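Local coordinates for protein glycoside hydrolase family 31 (Trueperella pyogenes, PDB 5I0F) that degrades cycloalternan, probably as a retaining family 31 glycoside hydrolase that works through a covalent glycosyl-enzyme intermediate, at residues A[179-184]-A[190-195]; A[352-357]-A[399-404]; A[542-547]-A[667-672]. All blocks are in the same frame, centred on the assembly; numbering follows the deposited sequence.

Interaction 1 of 3, residues A[179-184]-A[190-195]; sequences GERYDQ and LRLDSV
Arg181 and Asp193 offer a compact example of a buried guanidinium tying an irregular loop to a strand at the edge of a sheet. Arg181 NH2 donates to Asp193 O over 2.8 Å, with an N-H...O angle of 149°; the oxygen lies in the guanidinium plane, though the donor is tilted away from the carbonyl plane. Arg181 NH1 turns to the same oxygen, but only weakly. That nitrogen has a further acceptor, a water 3.0 Å from NH1, which also takes a hydrogen bond from Asp193 N. Both backbone polar groups of Asp193 are thus engaged by one side chain, directly at the carbonyl and through water at the amide. A bend in the arginine chain (chi2 -75°) lays the guanidinium under Leu192, whose CD1 stands 3.6 Å above its plane, over the centre. Because NH2 also donates to Phe178 O, the group is held against rotation.

The other end is less buried and has no hydrogen bond across it: Asp183, Gln184 and Leu190 are all partly exposed and meet by van der Waals contact alone. Leu190 approaches Asp183 and Gln184 from the opposite direction, its CD1 methyl lying 3.6 Å from Asp183 OD2 and 3.7 Å from Gln184 CD. The polar ends are occupied elsewhere: Asp183 OD2 with His207, Gln184 NE2 with Asp186 O. Asp183 OD1 receives Gln184 N at 2.8 Å, from above the carboxylate plane, which ties the carboxylate to the next backbone amide.

Strand 191-194 is an outer strand of a six-stranded antiparallel sheet and pairs with strand 236-240, while strand 174-179, which leads into the loop, borders a five-stranded mixed sheet. The contact therefore bridges the margins of two sheets, with helix 537-551 packed against Glu180 and Tyr182 of the loop.

Interaction 2 of 3, residues A[352-357]-A[399-404]; sequences QPHRGP and GPEALA
The imidazole of His354 presents its NE2 edge to Glu401 OE2, while two aromatic rings pack round the histidine: Tyr346 in an edge-to-face arrangement and Phe359 with its plane turned by about 50°. At the ring edge, NE2 donates to Glu401 OE2 across 2.6 Å, a short and nearly straight bond with an N-H...O angle of 166°. The oxygen lies almost in the imidazole plane, but the reverse does not hold, since the nitrogen meets OE2 from above the carboxylate plane and the two planes are 39° apart. Glu401 reaches this position because its chain folds at chi2 after leaving the backbone with CG anti to N.

Such a His-carboxylate pair here joins two successive connections of the family 31 beta/alpha barrel. His354 belongs to the long loop that follows barrel strand 326-329, and Glu401 to the first turn of helix 400-412, which comes after the next barrel strand, 383-388. Gly399 occupies the N-cap position of that helix, and a carboxylate this close to a helix N-terminus is probably favoured electrostatically.

At the other ring nitrogen, His354 ND1 is hydrogen-bonded to Asp358 OD2, which fixes the ring's rotation; two carboxylates would tend to favour a protonated imidazole, although a calcium ion lies only about 5 Å from the His354 side chain.

Interaction 3 of 3, residues A[542-547]-A[667-672]; sequences SSITAG and HPRQYM
Ile544 and Thr545, neighbours on helix 537-551, receive a tight turn and the start of a strand from the C-terminal domain, a case of two domains meeting through an isoleucine methyl and shared waters. The turn is type I and runs from His667 to Gln670, closed by a weak hydrogen bond from Gln670 N to His667 O. Pro668 contributes its carbonyl: one water lies 2.9 Å from Pro668 O, to which it donates, and also hydrogen-bonds to Thr545 OG1.

Arg669 comes next and makes most of the contact. Its CB lies 4.0 Å from Ile544 CG2, the two side chains crossing at about a right angle, and farther along, Arg669 CG is 4.0 Å from Thr545 OG1. The chain then bends at chi3 (-61°), which brings NH2 to a second water; this water accepts from Arg669 NH2 at 2.9 Å and stands 2.8 Å from Thr545 OG1. Gln670 leaves the backbone pointing away from the helix, and its NE2 is hydrogen-bonded to Tyr693 O. Tyr671, where strand 671-673 begins, points back toward the helix and brings CD1 to 4.3 Å from Ile544 CG2, while its hydroxyl is hydrogen-bonded to Phe584 O.

No direct hydrogen bond spans the two segments. Thr545 OG1 instead gathers two waters, besides a weak bond with Arg541 O, and its polar links to the turn are all made at second hand. The CG2 methyl of Ile544 thus lies against the backbone carbonyl and methylenes of Arg669 and beside the Tyr671 ring, while the two waters bridge Thr545 OG1 to Pro668 O and Arg669 NH2.

In the fold
Along the chain the three contacts follow one another in series, each closing before the next opens. Interactions 1 and 3 are neighbours, with centres about 14 Å apart, and they touch: Tyr182 O lies 3.2 Å from Ser542 OG, and Arg181 O packs on Thr545 CG2. Helix 537-551 of the barrel domain is thus common to both contacts, meeting the loop between two beta-sheets through interaction 1 and the C-terminal domain through interaction 3. Interaction 2 stands apart, its centre about 41 Å from that of interaction 1 and about 45 Å from that of interaction 3, within the barrel domain's own connecting segments. Together they show domain joining and internal loop fixing in one enzyme.

Interaction 1 of 3, residues A[179-184]-A[190-195]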
ATOM      1  N   GLY A 179       0.632  10.649   1.550  1.00 18.21           N
ATOM      2  CA  GLY A 179       0.262   9.347   2.079  1.00 17.77           C
ATOM      3  C   GLY A 179       1.389   8.722   2.878  1.00 17.49           C
ATOM      4  O   GLY A 179       2.254   9.409   3.414  1.00 17.07           O
ATOM      5  N   GLU A 180       1.370   7.396   2.954  1.00 17.10           N
ATOM      6  CA  GLU A 180       2.404   6.658   3.694  1.00 17.27           C
ATOM      7  C   GLU A 180       3.699   6.636   2.860  1.00 17.62           C
ATOM      8  O   GLU A 180       3.722   6.111   1.736  1.00 17.72           O
ATOM      9  CB  GLU A 180       1.899   5.253   4.004  1.00 17.02           C
ATOM     10  CG  GLU A 180       2.900   4.310   4.692  1.00 17.00           C
ATOM     11  CD  GLU A 180       2.349   2.912   4.832  1.00 17.21           C
ATOM     12  OE1 GLU A 180       1.690   2.436   3.858  1.00 17.16           O
ATOM     13  OE2 GLU A 180       2.569   2.269   5.906  1.00 16.54           O
ATOM     14  N   ARG A 181       4.769   7.207   3.414  1.00 17.36           N
ATOM     15  CA  ARG A 181       6.055   7.264   2.726  1.00 17.23           C
ATOM     16  C   ARG A 181       7.134   6.660   3.600  1.00 17.07           C
ATOM     17  O   ARG A 181       7.090   6.772   4.820  1.00 17.41           O
ATOM     18  CB  ARG A 181       6.413   8.708   2.321  1.00 17.70           C
ATOM     19  CG  ARG A 181       5.392   9.375   1.412  1.00 17.76           C
ATOM     20  CD  ARG A 181       5.498   8.815   0.001  1.00 18.21           C
ATOM     21  NE  ARG A 181       4.311   9.073  -0.791  1.00 18.29           N
ATOM     22  CZ  ARG A 181       4.210   8.865  -2.108  1.00 18.59           C
ATOM     23  NH1 ARG A 181       5.233   8.411  -2.831  1.00 18.32           N
ATOM     24  NH2 ARG A 181       3.060   9.129  -2.699  1.00 18.90           N
ATOM     25  N   TYR A 182       8.105   6.020   2.956  1.00 16.83           N
ATOM     26  CA  TYR A 182       9.090   5.177   3.626  1.00 17.21           C
ATOM     27  C   TYR A 182      10.517   5.725   3.608  1.00 17.92           C
ATOM     28  O   TYR A 182      11.405   5.157   4.238  1.00 18.22           O
ATOM     29  CB  TYR A 182       9.103   3.811   2.930  1.00 16.98           C
ATOM     30  CG  TYR A 182       7.808   3.043   3.056  1.00 16.53           C
ATOM     31  CD1 TYR A 182       6.716   3.327   2.227  1.00 16.67           C
ATOM     32  CD2 TYR A 182       7.683   2.002   3.958  1.00 16.26           C
ATOM     33  CE1 TYR A 182       5.526   2.616   2.333  1.00 16.45           C
ATOM     34  CE2 TYR A 182       6.512   1.299   4.058  1.00 16.13           C
ATOM     35  CZ  TYR A 182       5.439   1.609   3.230  1.00 16.02           C
ATOM     36  OH  TYR A 182       4.277   0.892   3.304  1.00 16.70           O
ATOM     37  N   ASP A 183      10.734   6.807   2.877  1.00 18.65           N
ATOM     38  CA  ASP A 183      12.076   7.320   2.624  1.00 19.78           C
ATOM     39  C   ASP A 183      12.429   8.418   3.580  1.00 20.35           C
ATOM     40  O   ASP A 183      13.465   8.341   4.235  1.00 20.44           O
ATOM     41  CB  ASP A 183      12.295   7.728   1.148  1.00 20.29           C
ATOM     42  CG  ASP A 183      11.189   8.608   0.554  1.00 20.58           C
ATOM     43  OD1 ASP A 183      10.214   8.992   1.242  1.00 20.27           O
ATOM     44  OD2 ASP A 183      11.327   8.929  -0.653  1.00 21.91           O
ATOM     45  N   GLN A 184      11.591   9.442   3.682  1.00 20.35           N
ATOM     46  CA  GLN A 184      11.850  10.526   4.641  1.00 21.78           C
ATOM     47  C   GLN A 184      10.574  11.276   4.957  1.00 20.93           C
ATOM     48  O   GLN A 184       9.599  11.259   4.174  1.00 20.04           O
ATOM     49  CB  GLN A 184      12.954  11.480   4.129  1.00 23.72           C
ATOM     50  CG  GLN A 184      12.730  12.005   2.730  1.00 24.77           C
ATOM     51  CD  GLN A 184      13.968  12.709   2.148  1.00 25.78           C
ATOM     52  OE1 GLN A 184      14.976  12.090   1.856  1.00 27.85           O
ATOM     53  NE2 GLN A 184      13.868  13.992   1.963  1.00 25.76           N
ATOM     54  N   LEU A 190      12.528  16.199  -3.232  1.00 21.37           N
ATOM     55  CA  LEU A 190      12.283  14.924  -3.878  1.00 21.13           C
ATOM     56  C   LEU A 190      11.301  15.079  -5.035  1.00 20.67           C
ATOM     57  O   LEU A 190      10.484  16.018  -5.054  1.00 20.05           O
ATOM     58  CB  LEU A 190      11.709  13.904  -2.876  1.00 21.06           C
ATOM     59  CG  LEU A 190      12.536  13.564  -1.626  1.00 21.66           C
ATOM     60  CD1 LEU A 190      11.833  12.470  -0.806  1.00 21.27           C
ATOM     61  CD2 LEU A 190      13.953  13.156  -1.996  1.00 22.65           C
ATOM     62  N   ARG A 191      11.414  14.167  -5.991  1.00 21.17           N
ATOM     63  CA  ARG A 191      10.401  13.959  -7.014  1.00 21.49           C
ATOM     64  C   ARG A 191       9.728  12.623  -6.698  1.00 20.91           C
ATOM     65  O   ARG A 191      10.404  11.620  -6.452  1.00 20.84           O
ATOM     66  CB  ARG A 191      10.996  13.911  -8.415  1.00 23.22           C
ATOM     67  CG  ARG A 191      11.806  15.149  -8.790  1.00 24.93           C
ATOM     68  CD  ARG A 191      12.423  15.057 -10.185  1.00 26.86           C
ATOM     69  NE  ARG A 191      13.268  16.235 -10.407  1.00 29.13           N
ATOM     70  CZ  ARG A 191      14.541  16.390 -10.018  1.00 30.04           C
ATOM     71  NH1 ARG A 191      15.217  15.409  -9.420  1.00 30.81           N
ATOM     72  NH2 ARG A 191      15.162  17.556 -10.253  1.00 31.22           N
ATOM     73  N   LEU A 192       8.410  12.612  -6.712  1.00 20.39           N
ATOM     74  CA  LEU A 192       7.650  11.401  -6.386  1.00 20.19           C
ATOM     75  C   LEU A 192       6.345  11.361  -7.160  1.00 19.94           C
ATOM     76  O   LEU A 192       6.105  12.197  -8.014  1.00 20.51           O
ATOM     77  CB  LEU A 192       7.408  11.345  -4.880  1.00 20.22           C
ATOM     78  CG  LEU A 192       6.564  12.498  -4.345  1.00 20.49           C
ATOM     79  CD1 LEU A 192       5.569  11.992  -3.343  1.00 21.28           C
ATOM     80  CD2 LEU A 192       7.404  13.591  -3.739  1.00 21.39           C
ATOM     81  N   ASP A 193       5.505  10.374  -6.884  1.00 19.62           N
ATOM     82  CA  ASP A 193       4.185  10.321  -7.485  1.00 19.58           C
ATOM     83  C   ASP A 193       3.225   9.638  -6.517  1.00 19.03           C
ATOM     84  O   ASP A 193       3.649   9.179  -5.450  1.00 18.87           O
ATOM     85  CB  ASP A 193       4.235   9.669  -8.906  1.00 20.63           C
ATOM     86  CG  ASP A 193       4.474   8.147  -8.903  1.00 21.44           C
ATOM     87  OD1 ASP A 193       4.924   7.551  -7.897  1.00 20.91           O
ATOM     88  OD2 ASP A 193       4.187   7.519  -9.956  1.00 22.93           O
ATOM     89  N   SER A 194       1.942   9.661  -6.855  1.00 18.67           N
ATOM     90  CA  SER A 194       0.898   9.037  -6.078  1.00 19.17           C
ATOM     91  C   SER A 194       0.088   8.100  -6.961  1.00 19.23           C
ATOM     92  O   SER A 194      -0.871   8.529  -7.644  1.00 19.62           O
ATOM     93  CB  SER A 194       0.016  10.094  -5.392  1.00 19.87           C
ATOM     94  OG  SER A 194       0.763  10.654  -4.295  1.00 21.54           O
ATOM     95  N   VAL A 195       0.518   6.834  -6.959  1.00 18.49           N
ATOM     96  CA  VAL A 195      -0.142   5.735  -7.658  1.00 18.44           C
ATOM     97  C   VAL A 195      -0.060   4.513  -6.749  1.00 17.90           C
ATOM     98  O   VAL A 195       0.993   4.228  -6.180  1.00 17.30           O
ATOM     99  CB  VAL A 195       0.465   5.472  -9.064  1.00 18.87           C
ATOM    100  CG1 VAL A 195       1.925   5.028  -9.022  1.00 19.20           C
ATOM    101  CG2 VAL A 195      -0.366   4.446  -9.831  1.00 19.38           C
TER
HETATM  102  O   HOH W   1       6.300   7.759  -5.561  1.00 22.14           O

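Interaction 2 of 3, residues A[352-357]-A[399-404]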
ATOM      1  N   GLN A 352     -23.252 -20.470  -5.176  1.00 32.49           N
ATOM      2  CA  GLN A 352     -24.097 -19.698  -4.250  1.00 32.61           C
ATOM      3  C   GLN A 352     -23.389 -19.565  -2.875  1.00 30.83           C
ATOM      4  O   GLN A 352     -22.538 -20.397  -2.533  1.00 28.79           O
ATOM      5  CB  GLN A 352     -25.463 -20.384  -4.046  1.00 35.10           C
ATOM      6  CG  GLN A 352     -26.408 -20.351  -5.245  1.00 37.42           C
ATOM      7  CD  GLN A 352     -27.744 -21.061  -4.990  1.00 40.23           C
ATOM      8  OE1 GLN A 352     -27.924 -21.754  -3.984  1.00 42.20           O
ATOM      9  NE2 GLN A 352     -28.681 -20.910  -5.919  1.00 42.13           N
ATOM     10  N   PRO A 353     -23.733 -18.527  -2.080  1.00 29.86           N
ATOM     11  CA  PRO A 353     -23.138 -18.422  -0.730  1.00 28.90           C
ATOM     12  C   PRO A 353     -23.455 -19.617   0.170  1.00 28.78           C
ATOM     13  O   PRO A 353     -24.573 -20.119   0.116  1.00 28.24           O
ATOM     14  CB  PRO A 353     -23.806 -17.165  -0.141  1.00 29.26           C
ATOM     15  CG  PRO A 353     -24.255 -16.370  -1.307  1.00 29.97           C
ATOM     16  CD  PRO A 353     -24.589 -17.362  -2.393  1.00 30.58           C
ATOM     17  N   HIS A 354     -22.480 -20.066   0.963  1.00 27.47           N
ATOM     18  CA  HIS A 354     -22.690 -21.103   1.977  1.00 28.53           C
ATOM     19  C   HIS A 354     -23.144 -20.543   3.318  1.00 29.04           C
ATOM     20  O   HIS A 354     -22.909 -19.385   3.617  1.00 28.63           O
ATOM     21  CB  HIS A 354     -21.394 -21.895   2.221  1.00 27.84           C
ATOM     22  CG  HIS A 354     -21.047 -22.822   1.106  1.00 28.28           C
ATOM     23  ND1 HIS A 354     -21.695 -24.024   0.906  1.00 28.93           N
ATOM     24  CD2 HIS A 354     -20.143 -22.708   0.109  1.00 28.11           C
ATOM     25  CE1 HIS A 354     -21.191 -24.618  -0.157  1.00 29.08           C
ATOM     26  NE2 HIS A 354     -20.259 -23.832  -0.669  1.00 28.75           N
ATOM     27  N   ARG A 355     -23.797 -21.388   4.112  1.00 30.17           N
ATOM     28  CA  ARG A 355     -24.037 -21.135   5.542  1.00 31.10           C
ATOM     29  C   ARG A 355     -23.262 -22.118   6.389  1.00 29.35           C
ATOM     30  O   ARG A 355     -22.868 -23.194   5.917  1.00 27.90           O
ATOM     31  CB  ARG A 355     -25.533 -21.274   5.871  1.00 34.22           C
ATOM     32  CG  ARG A 355     -26.466 -20.298   5.152  1.00 37.04           C
ATOM     33  CD  ARG A 355     -26.033 -18.837   5.227  1.00 39.33           C
ATOM     34  NE  ARG A 355     -25.755 -18.355   6.591  1.00 42.06           N
ATOM     35  CZ  ARG A 355     -25.548 -17.074   6.922  1.00 43.53           C
ATOM     36  NH1 ARG A 355     -25.596 -16.105   6.009  1.00 44.76           N
ATOM     37  NH2 ARG A 355     -25.323 -16.750   8.190  1.00 44.84           N
ATOM     38  N   GLY A 356     -23.053 -21.749   7.652  1.00 28.44           N
ATOM     39  CA  GLY A 356     -22.316 -22.569   8.619  1.00 28.77           C
ATOM     40  C   GLY A 356     -22.694 -24.035   8.655  1.00 29.25           C
ATOM     41  O   GLY A 356     -21.826 -24.893   8.597  1.00 29.57           O
ATOM     42  N   PRO A 357     -23.997 -24.332   8.728  1.00 30.25           N
ATOM     43  CA  PRO A 357     -24.479 -25.729   8.714  1.00 31.12           C
ATOM     44  C   PRO A 357     -24.191 -26.534   7.438  1.00 30.78           C
ATOM     45  O   PRO A 357     -24.380 -27.747   7.456  1.00 31.25           O
ATOM     46  CB  PRO A 357     -26.004 -25.578   8.899  1.00 31.98           C
ATOM     47  CG  PRO A 357     -26.174 -24.273   9.586  1.00 31.75           C
ATOM     48  CD  PRO A 357     -25.087 -23.389   9.032  1.00 30.73           C
ATOM     49  N   GLY A 399     -10.301 -27.142  -7.874  1.00 32.57           N
ATOM     50  CA  GLY A 399     -11.399 -28.077  -7.699  1.00 32.18           C
ATOM     51  C   GLY A 399     -12.721 -27.481  -8.162  1.00 31.82           C
ATOM     52  O   GLY A 399     -12.778 -26.289  -8.479  1.00 30.96           O
ATOM     53  N   PRO A 400     -13.800 -28.301  -8.197  1.00 31.23           N
ATOM     54  CA  PRO A 400     -15.089 -27.845  -8.738  1.00 30.96           C
ATOM     55  C   PRO A 400     -15.732 -26.667  -8.025  1.00 29.47           C
ATOM     56  O   PRO A 400     -16.368 -25.854  -8.680  1.00 28.02           O
ATOM     57  CB  PRO A 400     -16.009 -29.075  -8.613  1.00 31.89           C
ATOM     58  CG  PRO A 400     -15.105 -30.239  -8.439  1.00 32.95           C
ATOM     59  CD  PRO A 400     -13.813 -29.739  -7.853  1.00 32.25           C
ATOM     60  N   GLU A 401     -15.592 -26.597  -6.702  1.00 28.05           N
ATOM     61  CA  GLU A 401     -16.186 -25.502  -5.941  1.00 28.08           C
ATOM     62  C   GLU A 401     -15.599 -24.136  -6.330  1.00 26.97           C
ATOM     63  O   GLU A 401     -16.346 -23.197  -6.574  1.00 27.29           O
ATOM     64  CB  GLU A 401     -16.022 -25.742  -4.437  1.00 28.47           C
ATOM     65  CG  GLU A 401     -16.719 -24.704  -3.560  1.00 28.58           C
ATOM     66  CD  GLU A 401     -18.237 -24.819  -3.520  1.00 30.16           C
ATOM     67  OE1 GLU A 401     -18.842 -25.761  -4.072  1.00 31.89           O
ATOM     68  OE2 GLU A 401     -18.867 -23.961  -2.878  1.00 31.44           O
ATOM     69  N   ALA A 402     -14.277 -24.043  -6.381  1.00 26.38           N
ATOM     70  CA  ALA A 402     -13.586 -22.803  -6.785  1.00 26.34           C
ATOM     71  C   ALA A 402     -13.915 -22.409  -8.232  1.00 26.62           C
ATOM     72  O   ALA A 402     -14.171 -21.227  -8.505  1.00 25.49           O
ATOM     73  CB  ALA A 402     -12.080 -22.931  -6.592  1.00 26.50           C
ATOM     74  N   LEU A 403     -13.954 -23.397  -9.133  1.00 26.63           N
ATOM     75  CA  LEU A 403     -14.359 -23.142 -10.509  1.00 27.48           C
ATOM     76  C   LEU A 403     -15.774 -22.609 -10.582  1.00 26.55           C
ATOM     77  O   LEU A 403     -16.014 -21.668 -11.302  1.00 26.54           O
ATOM     78  CB  LEU A 403     -14.245 -24.396 -11.393  1.00 29.09           C
ATOM     79  CG  LEU A 403     -12.822 -24.919 -11.607  1.00 29.82           C
ATOM     80  CD1 LEU A 403     -12.862 -26.291 -12.257  1.00 31.05           C
ATOM     81  CD2 LEU A 403     -12.015 -23.932 -12.451  1.00 30.43           C
ATOM     82  N   ALA A 404     -16.710 -23.217  -9.852  1.00 26.27           N
ATOM     83  CA  ALA A 404     -18.094 -22.721  -9.840  1.00 26.02           C
ATOM     84  C   ALA A 404     -18.195 -21.305  -9.248  1.00 25.43           C
ATOM     85  O   ALA A 404     -18.943 -20.474  -9.749  1.00 25.00           O
ATOM     86  CB  ALA A 404     -19.010 -23.685  -9.107  1.00 26.11           C
TER

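Interaction 3 of 3, residues A[542-547]-A[667-672]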
ATOM      1  N   SER A 542      12.727   2.852   8.144  1.00 18.70           N
ATOM      2  CA  SER A 542      11.716   3.170   7.113  1.00 18.94           C
ATOM      3  C   SER A 542      10.305   3.014   7.620  1.00 18.16           C
ATOM      4  O   SER A 542       9.416   3.829   7.288  1.00 17.31           O
ATOM      5  CB  SER A 542      11.897   2.323   5.855  1.00 19.93           C
ATOM      6  OG  SER A 542      13.126   2.669   5.237  1.00 22.25           O
ATOM      7  N   SER A 543      10.098   2.002   8.457  1.00 17.54           N
ATOM      8  CA  SER A 543       8.775   1.737   9.015  1.00 17.58           C
ATOM      9  C   SER A 543       8.331   2.847   9.971  1.00 17.14           C
ATOM     10  O   SER A 543       7.169   3.217   9.955  1.00 16.96           O
ATOM     11  CB  SER A 543       8.682   0.339   9.652  1.00 17.49           C
ATOM     12  OG  SER A 543       9.037  -0.726   8.727  1.00 18.11           O
ATOM     13  N   ILE A 544       9.248   3.405  10.763  1.00 17.65           N
ATOM     14  CA  ILE A 544       8.902   4.562  11.627  1.00 17.55           C
ATOM     15  C   ILE A 544       8.410   5.746  10.764  1.00 17.29           C
ATOM     16  O   ILE A 544       7.402   6.372  11.062  1.00 16.45           O
ATOM     17  CB  ILE A 544      10.091   4.993  12.509  1.00 18.20           C
ATOM     18  CG1 ILE A 544      10.489   3.863  13.463  1.00 18.29           C
ATOM     19  CG2 ILE A 544       9.763   6.278  13.299  1.00 18.82           C
ATOM     20  CD1 ILE A 544      11.859   4.040  14.097  1.00 19.20           C
ATOM     21  N   THR A 545       9.150   6.037   9.701  1.00 17.07           N
ATOM     22  CA  THR A 545       8.780   7.052   8.734  1.00 17.69           C
ATOM     23  C   THR A 545       7.396   6.797   8.118  1.00 17.34           C
ATOM     24  O   THR A 545       6.548   7.715   8.027  1.00 17.68           O
ATOM     25  CB  THR A 545       9.877   7.194   7.659  1.00 17.94           C
ATOM     26  OG1 THR A 545      11.119   7.507   8.314  1.00 17.84           O
ATOM     27  CG2 THR A 545       9.560   8.295   6.661  1.00 18.35           C
ATOM     28  N   ALA A 546       7.150   5.556   7.752  1.00 16.94           N
ATOM     29  CA  ALA A 546       5.858   5.166   7.193  1.00 16.98           C
ATOM     30  C   ALA A 546       4.702   5.465   8.148  1.00 16.96           C
ATOM     31  O   ALA A 546       3.672   5.987   7.727  1.00 16.87           O
ATOM     32  CB  ALA A 546       5.884   3.714   6.786  1.00 16.68           C
ATOM     33  N   GLY A 547       4.881   5.176   9.432  1.00 16.58           N
ATOM     34  CA  GLY A 547       3.814   5.402  10.398  1.00 16.57           C
ATOM     35  C   GLY A 547       3.531   6.868  10.670  1.00 17.00           C
ATOM     36  O   GLY A 547       2.384   7.263  10.776  1.00 16.54           O
ATOM     37  N   HIS A 667      15.234  15.944  13.804  1.00 23.66           N
ATOM     38  CA  HIS A 667      14.936  14.691  14.500  1.00 23.82           C
ATOM     39  C   HIS A 667      13.651  14.053  13.969  1.00 23.20           C
ATOM     40  O   HIS A 667      12.680  13.880  14.690  1.00 22.93           O
ATOM     41  CB  HIS A 667      14.887  14.967  15.996  1.00 24.72           C
ATOM     42  CG  HIS A 667      16.100  15.691  16.492  1.00 25.52           C
ATOM     43  ND1 HIS A 667      17.201  15.047  17.007  1.00 25.75           N
ATOM     44  CD2 HIS A 667      16.405  17.010  16.491  1.00 26.18           C
ATOM     45  CE1 HIS A 667      18.120  15.936  17.326  1.00 26.38           C
ATOM     46  NE2 HIS A 667      17.662  17.135  17.020  1.00 26.46           N
ATOM     47  N   PRO A 668      13.660  13.678  12.689  1.00 23.12           N
ATOM     48  CA  PRO A 668      12.429  13.221  12.049  1.00 23.09           C
ATOM     49  C   PRO A 668      11.916  11.818  12.433  1.00 22.92           C
ATOM     50  O   PRO A 668      10.802  11.472  12.005  1.00 22.83           O
ATOM     51  CB  PRO A 668      12.774  13.290  10.574  1.00 23.13           C
ATOM     52  CG  PRO A 668      14.233  12.943  10.544  1.00 23.30           C
ATOM     53  CD  PRO A 668      14.809  13.608  11.771  1.00 23.57           C
ATOM     54  N   ARG A 669      12.694  11.009  13.168  1.00 22.96           N
ATOM     55  CA  ARG A 669      12.189   9.711  13.666  1.00 23.23           C
ATOM     56  C   ARG A 669      11.901   9.691  15.180  1.00 23.71           C
ATOM     57  O   ARG A 669      11.760   8.610  15.776  1.00 24.88           O
ATOM     58  CB  ARG A 669      13.106   8.558  13.223  1.00 23.72           C
ATOM     59  CG  ARG A 669      13.005   8.265  11.729  1.00 24.07           C
ATOM     60  CD  ARG A 669      13.755   7.000  11.333  1.00 25.36           C
ATOM     61  NE  ARG A 669      15.168   7.173  11.659  1.00 28.06           N
ATOM     62  CZ  ARG A 669      16.124   7.625  10.832  1.00 29.91           C
ATOM     63  NH1 ARG A 669      17.363   7.777  11.293  1.00 31.08           N
ATOM     64  NH2 ARG A 669      15.869   7.908   9.552  1.00 29.57           N
ATOM     65  N   GLN A 670      11.807  10.861  15.812  1.00 23.36           N
ATOM     66  CA  GLN A 670      11.058  10.954  17.078  1.00 23.73           C
ATOM     67  C   GLN A 670       9.660  11.406  16.754  1.00 23.12           C
ATOM     68  O   GLN A 670       9.423  12.049  15.733  1.00 22.47           O
ATOM     69  CB  GLN A 670      11.666  11.855  18.174  1.00 25.01           C
ATOM     70  CG  GLN A 670      12.739  12.828  17.788  1.00 25.77           C
ATOM     71  CD  GLN A 670      13.275  13.659  18.949  1.00 26.18           C
ATOM     72  OE1 GLN A 670      14.425  13.518  19.332  1.00 27.16           O
ATOM     73  NE2 GLN A 670      12.462  14.576  19.454  1.00 26.62           N
ATOM     74  N   TYR A 671       8.731  11.052  17.632  1.00 21.95           N
ATOM     75  CA  TYR A 671       7.346  11.378  17.420  1.00 21.69           C
ATOM     76  C   TYR A 671       6.599  11.377  18.746  1.00 21.88           C
ATOM     77  O   TYR A 671       7.052  10.790  19.720  1.00 21.37           O
ATOM     78  CB  TYR A 671       6.714  10.365  16.447  1.00 20.54           C
ATOM     79  CG  TYR A 671       6.703   8.939  16.944  1.00 19.73           C
ATOM     80  CD1 TYR A 671       7.798   8.086  16.728  1.00 19.40           C
ATOM     81  CD2 TYR A 671       5.599   8.436  17.638  1.00 19.37           C
ATOM     82  CE1 TYR A 671       7.790   6.778  17.196  1.00 19.22           C
ATOM     83  CE2 TYR A 671       5.567   7.131  18.088  1.00 19.21           C
ATOM     84  CZ  TYR A 671       6.659   6.303  17.866  1.00 19.47           C
ATOM     85  OH  TYR A 671       6.657   5.006  18.350  1.00 20.00           O
ATOM     86  N   MET A 672       5.445  12.029  18.742  1.00 22.05           N
ATOM     87  CA  MET A 672       4.553  12.009  19.874  1.00 22.64           C
ATOM     88  C   MET A 672       3.608  10.813  19.711  1.00 21.59           C
ATOM     89  O   MET A 672       3.152  10.499  18.590  1.00 19.93           O
ATOM     90  CB  MET A 672       3.764  13.326  19.967  1.00 24.56           C
ATOM     91  CG  MET A 672       4.622  14.582  20.143  1.00 26.41           C
ATOM     92  SD  MET A 672       5.565  14.583  21.682  1.00 29.36           S
ATOM     93  CE  MET A 672       4.274  14.542  22.922  1.00 29.74           C
TER
HETATM   94  O   HOH W   2      10.874  10.115   9.487  1.00 25.09           O
HETATM   95  O   HOH W   3      13.772   6.994   7.791  1.00 30.72           O